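PDB 3UCJ: carbonic anhydrase from Coccomyxa sp. PA, which probably catalyses the reversible hydration of carbon dioxide to hydrogencarbonate and a proton, using one zinc ion per subunit. Local coordinates for residues G143-A146 / D147-W150. Numbering follows the deposited sequence.
Sequences GLSA and DDAW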
loop_
_atom_site.group_PDB
_atom_site.type_symbol
_atom_site.label_atom_id
_atom_site.label_comp_id
_atom_site.label_asym_id
_atom_site.label_seq_id
_atom_site.Cartn_x
_atom_site.Cartn_y
_atom_site.Cartn_z
ATOM N N GLY A 143 -6.079 2.786 33.356
ATOM C CA GLY A 143 -6.661 3.468 34.491
ATOM C C GLY A 143 -7.197 4.861 34.268
ATOM O O GLY A 143 -7.626 5.501 35.235
ATOM N N LEU A 144 -7.177 5.393 33.044
ATOM C CA LEU A 144 -7.721 6.732 32.836
ATOM C C LEU A 144 -9.207 6.566 32.536
ATOM O O LEU A 144 -9.615 5.519 32.036
ATOM C CB LEU A 144 -6.992 7.425 31.644
ATOM C CG LEU A 144 -5.540 7.884 31.809
ATOM C CD1 LEU A 144 -5.198 8.838 30.627
ATOM C CD2 LEU A 144 -5.327 8.669 33.038
ATOM N N SER A 145 -10.026 7.570 32.833
ATOM C CA SER A 145 -11.416 7.584 32.376
ATOM C C SER A 145 -11.449 7.453 30.834
ATOM O O SER A 145 -10.450 7.768 30.160
ATOM C CB SER A 145 -12.101 8.912 32.799
ATOM O OG SER A 145 -11.573 10.050 32.083
ATOM N N ALA A 146 -12.549 6.933 30.305
ATOM C CA ALA A 146 -12.760 6.785 28.834
ATOM C C ALA A 146 -12.374 8.087 28.112
ATOM O O ALA A 146 -11.561 8.085 27.137
ATOM C CB ALA A 146 -14.195 6.407 28.525
ATOM N N ASP A 147 -12.939 9.195 28.586
ATOM C CA ASP A 147 -12.629 10.502 28.048
ATOM C C ASP A 147 -11.203 10.947 28.146
ATOM O O ASP A 147 -10.670 11.521 27.171
ATOM C CB ASP A 147 -13.578 11.568 28.586
ATOM C CG ASP A 147 -14.926 11.534 27.873
ATOM O OD1 ASP A 147 -15.840 12.243 28.346
ATOM O OD2 ASP A 147 -15.117 10.802 26.836
ATOM N N ASP A 148 -10.543 10.721 29.258
ATOM C CA ASP A 148 -9.179 11.156 29.381
ATOM C C ASP A 148 -8.217 10.291 28.578
ATOM O O ASP A 148 -7.227 10.756 28.087
ATOM C CB ASP A 148 -8.764 11.148 30.827
ATOM C CG ASP A 148 -9.491 12.168 31.637
ATOM O OD1 ASP A 148 -10.057 13.090 31.064
ATOM O OD2 ASP A 148 -9.499 12.027 32.857
ATOM N N ALA A 149 -8.527 9.018 28.482
ATOM C CA ALA A 149 -7.766 8.098 27.684
ATOM C C ALA A 149 -7.841 8.476 26.214
ATOM O O ALA A 149 -6.884 8.382 25.506
ATOM C CB ALA A 149 -8.281 6.719 27.896
ATOM N N TRP A 150 -9.006 8.913 25.793
ATOM C CA TRP A 150 -9.231 9.366 24.454
ATOM C C TRP A 150 -8.361 10.563 24.142
ATOM O O TRP A 150 -7.687 10.593 23.170
ATOM C CB TRP A 150 -10.694 9.714 24.270
ATOM C CG TRP A 150 -11.153 9.897 22.868
ATOM C CD1 TRP A 150 -10.398 9.908 21.743
ATOM C CD2 TRP A 150 -12.487 10.136 22.445
ATOM N NE1 TRP A 150 -11.177 10.106 20.659
ATOM C CE2 TRP A 150 -12.467 10.249 21.059
ATOM C CE3 TRP A 150 -13.704 10.248 23.106
ATOM C CZ2 TRP A 150 -13.597 10.459 20.330
ATOM C CZ3 TRP A 150 -14.814 10.456 22.378
ATOM C CH2 TRP A 150 -14.768 10.561 21.008
HETATM O O HOH W 1 -8.969 9.900 34.059
#
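S145 caps the N-terminus of helix 146-167, and D148, three residues on, folds back over it. OG of S145 stands between its backbone N and carbonyl carbon (chi1 69°), which aims it into the first turn; there it accepts D148 N at 3.1 Å, the N-H...O angle being 153°. CB of D148 sits 3.3 Å from S145 OG, while CG, anti to the carbonyl carbon (chi1 -67°), rests against the same OG and turns the carboxylate back past the serine hydroxyl toward the start of the helix. At the tip, OD1 is the oxygen farther from OG, whereas OD2 lies 3.0 Å from it and also accepts from water 1 over a short 2.5 Å. That water in turn accepts S145 N at 2.8 Å. The pair thus resembles a capping box whose return link from D148 to the N-cap amide runs through water. Regular helical bonding starts alongside: A149 N donates to S145 O at 2.8 Å and W150 N to A146 O at 3.0 Å. Just outside the cap, CB of L144 packs against CB of A149 at 4.0 Å, joining the two positions of a hydrophobic staple; A149 also meets L226 of the second subunit. One turn in, W150 NE1 hydrogen-bonds to the backbone O of C106, a residue that binds the zinc ion. Were S145 replaced by an alanine, D148 N would probably lose its capping acceptor, and D148 the oxygen its CB and carboxylate pack on. The N-cap amide and that of D148 are met by a water and a hydroxyl, and the negative charge of D148 is likely to be favoured by the positive end of the helix dipole.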